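Local coordinates for Oxidored_FMN domain-containing protein ([Pseudomonas] geniculata N1, PDB 6L6J) that acts as a 6-hydroxypseudooxynicotine amine oxidase, a flavoenzyme that carries FMN, a [4Fe-4S] cluster and a bound ADP, at residues Ala483-Gly487 / Thr508-Leu513; Gly491-Asp495 / Tyr526-Tyr530. Residues are numbered along the deposited sequence.

Contact 1: residues Ala483-Gly487 / Thr508-Leu513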
loop_
_atom_site.group_PDB
_atom_site.type_symbol
_atom_site.label_atom_id
_atom_site.label_comp_id
_atom_site.label_asym_id
_atom_site.label_seq_id
_atom_site.Cartn_x
_atom_site.Cartn_y
_atom_site.Cartn_z
ATOM N N ALA A 483 22.060 -0.789 -9.304
ATOM C CA ALA A 483 22.992 -0.202 -8.315
ATOM C C ALA A 483 23.571 -1.303 -7.418
ATOM O O ALA A 483 23.266 -2.465 -7.650
ATOM C CB ALA A 483 22.271 0.853 -7.510
ATOM N N LYS A 484 24.392 -0.910 -6.448
ATOM C CA LYS A 484 25.060 -1.787 -5.456
ATOM C C LYS A 484 25.043 -1.101 -4.086
ATOM O O LYS A 484 25.164 0.133 -4.016
ATOM C CB LYS A 484 26.507 -2.085 -5.871
ATOM C CG LYS A 484 26.678 -3.241 -6.858
ATOM C CD LYS A 484 28.128 -3.664 -7.050
ATOM C CE LYS A 484 28.830 -4.011 -5.741
ATOM N NZ LYS A 484 30.145 -4.657 -5.973
ATOM N N TRP A 485 24.937 -1.879 -3.023
ATOM C CA TRP A 485 25.149 -1.372 -1.644
ATOM C C TRP A 485 26.652 -1.160 -1.447
ATOM O O TRP A 485 27.450 -1.996 -1.869
ATOM C CB TRP A 485 24.509 -2.308 -0.611
ATOM C CG TRP A 485 23.042 -2.456 -0.860
ATOM C CD1 TRP A 485 22.440 -3.242 -1.799
ATOM C CD2 TRP A 485 21.991 -1.725 -0.212
ATOM N NE1 TRP A 485 21.085 -3.092 -1.739
ATOM C CE2 TRP A 485 20.777 -2.169 -0.780
ATOM C CE3 TRP A 485 21.956 -0.773 0.819
ATOM C CZ2 TRP A 485 19.544 -1.671 -0.368
ATOM C CZ3 TRP A 485 20.733 -0.288 1.234
ATOM C CH2 TRP A 485 19.547 -0.720 0.635
ATOM N N ARG A 486 26.993 0.009 -0.932
ATOM C CA ARG A 486 28.372 0.471 -0.668
ATOM C C ARG A 486 28.741 0.100 0.775
ATOM O O ARG A 486 27.805 -0.201 1.574
ATOM C CB ARG A 486 28.408 1.984 -0.877
ATOM C CG ARG A 486 27.578 2.746 0.152
ATOM C CD ARG A 486 27.271 4.154 -0.305
ATOM N NE ARG A 486 28.468 4.970 -0.468
ATOM C CZ ARG A 486 28.459 6.235 -0.846
ATOM N NH1 ARG A 486 27.308 6.834 -1.080
ATOM N NH2 ARG A 486 29.594 6.898 -0.953
ATOM N N GLY A 487 30.029 0.178 1.120
ATOM C CA GLY A 487 30.545 -0.431 2.358
ATOM C C GLY A 487 31.481 0.449 3.168
ATOM O O GLY A 487 32.211 -0.118 4.012
ATOM N N THR A 508 28.456 -5.633 3.853
ATOM C CA THR A 508 27.358 -4.825 3.271
ATOM C C THR A 508 26.226 -5.774 2.904
ATOM O O THR A 508 26.428 -6.988 2.870
ATOM C CB THR A 508 27.827 -4.075 2.022
ATOM O OG1 THR A 508 27.574 -4.914 0.897
ATOM C CG2 THR A 508 29.291 -3.693 2.064
ATOM N N PRO A 509 25.005 -5.265 2.623
ATOM C CA PRO A 509 23.912 -6.111 2.150
ATOM C C PRO A 509 24.279 -7.021 0.972
ATOM O O PRO A 509 23.653 -8.043 0.859
ATOM C CB PRO A 509 22.841 -5.091 1.733
ATOM C CG PRO A 509 23.085 -3.905 2.629
ATOM C CD PRO A 509 24.588 -3.873 2.815
ATOM N N GLU A 510 25.256 -6.643 0.138
ATOM C CA GLU A 510 25.716 -7.462 -1.025
ATOM C C GLU A 510 26.074 -8.887 -0.563
ATOM O O GLU A 510 25.572 -9.854 -1.174
ATOM C CB GLU A 510 26.892 -6.795 -1.746
ATOM C CG GLU A 510 26.493 -5.560 -2.550
ATOM C CD GLU A 510 25.381 -5.752 -3.573
ATOM O OE1 GLU A 510 25.373 -6.780 -4.272
ATOM O OE2 GLU A 510 24.506 -4.871 -3.661
ATOM N N ASP A 511 26.861 -9.002 0.512
ATOM C CA ASP A 511 27.321 -10.290 1.105
ATOM C C ASP A 511 26.119 -11.113 1.575
ATOM O O ASP A 511 26.119 -12.339 1.355
ATOM C CB ASP A 511 28.305 -10.056 2.257
ATOM C CG ASP A 511 29.560 -9.305 1.836
ATOM O OD1 ASP A 511 30.238 -9.785 0.908
ATOM O OD2 ASP A 511 29.828 -8.231 2.412
ATOM N N ILE A 512 25.135 -10.478 2.202
ATOM C CA ILE A 512 23.958 -11.200 2.776
ATOM C C ILE A 512 23.043 -11.653 1.644
ATOM O O ILE A 512 22.489 -12.752 1.751
ATOM C CB ILE A 512 23.197 -10.348 3.806
ATOM C CG1 ILE A 512 24.149 -9.695 4.808
ATOM C CG2 ILE A 512 22.128 -11.184 4.496
ATOM C CD1 ILE A 512 25.215 -10.620 5.365
ATOM N N LEU A 513 22.899 -10.823 0.614
ATOM C CA LEU A 513 22.153 -11.154 -0.632
ATOM C C LEU A 513 22.831 -12.344 -1.336
ATOM O O LEU A 513 22.112 -13.150 -1.937
ATOM C CB LEU A 513 22.069 -9.891 -1.512
ATOM C CG LEU A 513 21.061 -8.826 -1.050
ATOM C CD1 LEU A 513 21.424 -7.445 -1.553
ATOM C CD2 LEU A 513 19.656 -9.172 -1.499
#
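Ala483, which also touches the bound ADP, opens a short strand that runs at 99° to helix 509-513, the axes 8.6 Å apart at closest approach. At Lys484 the strand reaches the helix: its CA lies 3.6 Å from Glu510 OE2, while its backbone pairs with Leu620 of the antiparallel strand 612-621. Trp485 is the largest contributor, with 87 Å² covered. Its backbone N donates a nearly straight hydrogen bond of 3.1 Å to Glu510 OE2, and the same oxygen sits at the indole edge, 3.2 Å from Trp485 CD1. Glu510 OE1 forms a salt bridge with Arg429, so this carboxylate joins strand 483-485 to helix 426-430. The helix, in the region matching the OYE-like second alpha/beta domain, is thus set against a strand of the mixed sheet; Val616 and Met533 also cover Trp485. Over one indole face lies Pro509, its CB 3.9 Å from the five-membered ring centroid, a CH-pi contact; Leu513 CD1 adds a looser apolar contact, 4.3 Å from Trp485 CD1. Thr508, the N-cap residue, forms a capping box with Asp511: Glu510 N donates to Thr508 OG1 (3.0 Å) and Thr508 N to Asp511 OD2 (3.3 Å). The CA-to-CB bond of Arg486 points away from the helix, and its guanidinium forms a salt bridge with Glu488. Gly487 CA comes 3.5 Å from Thr508 CG2, and a CB there would clash, 2.8 Å from that methyl.

Contact 2: residues Gly491-Asp495 / Tyr526-Tyr530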
loop_
_atom_site.group_PDB
_atom_site.type_symbol
_atom_site.label_atom_id
_atom_site.label_comp_id
_atom_site.label_asym_id
_atom_site.label_seq_id
_atom_site.Cartn_x
_atom_site.Cartn_y
_atom_site.Cartn_z
ATOM N N GLY A 491 26.424 7.727 3.145
ATOM C CA GLY A 491 25.210 7.753 2.313
ATOM C C GLY A 491 24.101 8.600 2.886
ATOM O O GLY A 491 23.235 9.020 2.075
ATOM N N ARG A 492 24.062 8.794 4.210
ATOM C CA ARG A 492 23.076 9.691 4.877
ATOM C C ARG A 492 23.808 10.662 5.795
ATOM O O ARG A 492 24.004 11.783 5.353
ATOM C CB ARG A 492 21.999 8.909 5.632
ATOM C CG ARG A 492 20.854 9.785 6.121
ATOM C CD ARG A 492 19.752 8.989 6.795
ATOM N NE ARG A 492 18.988 8.205 5.843
ATOM C CZ ARG A 492 17.980 8.665 5.105
ATOM N NH1 ARG A 492 17.599 9.932 5.197
ATOM N NH2 ARG A 492 17.364 7.856 4.263
ATOM N N ASN A 493 24.186 10.243 7.006
ATOM C CA ASN A 493 24.714 11.134 8.077
ATOM C C ASN A 493 26.243 11.097 8.133
ATOM O O ASN A 493 26.808 11.885 8.884
ATOM C CB ASN A 493 24.099 10.787 9.429
ATOM C CG ASN A 493 22.603 11.001 9.392
ATOM O OD1 ASN A 493 22.155 12.040 8.912
ATOM N ND2 ASN A 493 21.837 10.019 9.855
ATOM N N HIS A 494 26.871 10.188 7.386
ATOM C CA HIS A 494 28.340 10.144 7.173
ATOM C C HIS A 494 28.619 10.548 5.726
ATOM O O HIS A 494 28.112 9.831 4.797
ATOM C CB HIS A 494 28.921 8.751 7.457
ATOM C CG HIS A 494 28.595 8.184 8.800
ATOM N ND1 HIS A 494 29.485 8.198 9.848
ATOM C CD2 HIS A 494 27.510 7.528 9.247
ATOM C CE1 HIS A 494 28.940 7.607 10.886
ATOM N NE2 HIS A 494 27.739 7.181 10.543
ATOM N N ASP A 495 29.378 11.638 5.559
ATOM C CA ASP A 495 29.982 12.071 4.272
ATOM C C ASP A 495 31.346 11.385 4.133
ATOM O O ASP A 495 31.830 11.256 3.002
ATOM C CB ASP A 495 30.058 13.605 4.205
ATOM C CG ASP A 495 30.934 14.263 5.269
ATOM O OD1 ASP A 495 31.067 13.710 6.369
ATOM O OD2 ASP A 495 31.484 15.320 4.989
ATOM N N TYR A 526 23.877 -1.880 11.064
ATOM C CA TYR A 526 23.787 -0.401 11.171
ATOM C C TYR A 526 22.900 0.085 10.032
ATOM O O TYR A 526 23.237 -0.175 8.851
ATOM C CB TYR A 526 25.185 0.208 11.156
ATOM C CG TYR A 526 25.259 1.686 11.448
ATOM C CD1 TYR A 526 24.622 2.247 12.545
ATOM C CD2 TYR A 526 26.036 2.517 10.656
ATOM C CE1 TYR A 526 24.734 3.600 12.818
ATOM C CE2 TYR A 526 26.166 3.868 10.924
ATOM C CZ TYR A 526 25.503 4.411 12.002
ATOM O OH TYR A 526 25.625 5.748 12.241
ATOM N N ASP A 527 21.765 0.684 10.399
ATOM C CA ASP A 527 20.712 1.146 9.465
ATOM C C ASP A 527 20.787 2.670 9.341
ATOM O O ASP A 527 20.381 3.356 10.291
ATOM C CB ASP A 527 19.335 0.673 9.926
ATOM C CG ASP A 527 18.241 1.029 8.948
ATOM O OD1 ASP A 527 18.598 1.354 7.783
ATOM O OD2 ASP A 527 17.052 0.973 9.360
ATOM N N GLU A 528 21.319 3.142 8.210
ATOM C CA GLU A 528 21.254 4.547 7.725
ATOM C C GLU A 528 20.422 4.609 6.426
ATOM O O GLU A 528 20.511 5.637 5.718
ATOM C CB GLU A 528 22.670 5.062 7.459
ATOM C CG GLU A 528 23.384 5.530 8.706
ATOM C CD GLU A 528 23.266 7.018 8.959
ATOM O OE1 GLU A 528 23.784 7.789 8.133
ATOM O OE2 GLU A 528 22.643 7.397 9.965
ATOM N N ASP A 529 19.696 3.536 6.089
ATOM C CA ASP A 529 18.808 3.462 4.903
ATOM C C ASP A 529 17.378 3.768 5.343
ATOM O O ASP A 529 16.697 4.463 4.591
ATOM C CB ASP A 529 18.869 2.091 4.240
ATOM C CG ASP A 529 17.761 1.867 3.237
ATOM O OD1 ASP A 529 17.912 2.314 2.095
ATOM O OD2 ASP A 529 16.747 1.280 3.632
ATOM N N TYR A 530 16.949 3.228 6.491
ATOM C CA TYR A 530 15.690 3.590 7.208
ATOM C C TYR A 530 14.478 2.836 6.632
ATOM O O TYR A 530 13.312 3.150 7.024
ATOM C CB TYR A 530 15.438 5.111 7.158
ATOM C CG TYR A 530 16.369 5.978 7.975
ATOM C CD1 TYR A 530 17.460 5.454 8.654
ATOM C CD2 TYR A 530 16.175 7.348 8.045
ATOM C CE1 TYR A 530 18.305 6.252 9.410
ATOM C CE2 TYR A 530 17.028 8.171 8.763
ATOM C CZ TYR A 530 18.092 7.623 9.454
ATOM O OH TYR A 530 18.866 8.451 10.200
HETATM O O HOH W 1 25.792 7.495 6.415
HETATM O O HOH W 2 19.122 11.434 9.940
#
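Glu528, just past the C-terminal end of strand 522-527, receives the loop 491-495 with both carboxylate oxygens: OE1 accepts from Asn493 N and OE2 from Asn493 ND2, each at 2.7 Å. This strand lies in the region matching the OYE-like second alpha/beta domain, and OE2 is also hydrogen-bonded to Thr553. Water 1 donates to Glu528 OE1 (2.7 Å) and accepts from Arg492 N and His494 N (both 3.1 Å), so the carboxylate also gathers the loop backbone. Arg492 NE donates to Glu528 O at 3.0 Å, and its guanidinium lies flat on the Tyr530 ring, planes at 10° and centres 4.1 Å apart, in an off-centre cation-pi stack. Tyr530 is set by an Asx motif, its N donating to Asp527 OD1 at 2.8 Å; its hydroxyl is hydrogen-bonded to Thr553. One residue beyond Asn493, the His494 ring meets that of Tyr526 rim to rim, with His494 NE2 and Tyr526 OH hydrogen-bonded at 3.1 Å.

Overall arrangement
From the N terminus, the chain passes through the FMN-binding barrel and the first Rossmann-like strands before reaching 483-487, then the loop 491-495, then 508-513 and finally 526-530. The segments alternate, so the loops closed by the two contacts cross: contact 1 spans the 20 residues that include 491-495, and contact 2 spans the 30 that include helix 509-513. Contact 1 sets that helix against strand 483-485, beside the ADP site; contact 2 fastens the intervening loop to the end of strand 522-527. Both reach the same mixed sheet through strand 612-621, and their centres lie about 14 Å apart, with Trp485 CH2 packing 3.7 Å from Asp529 OD1.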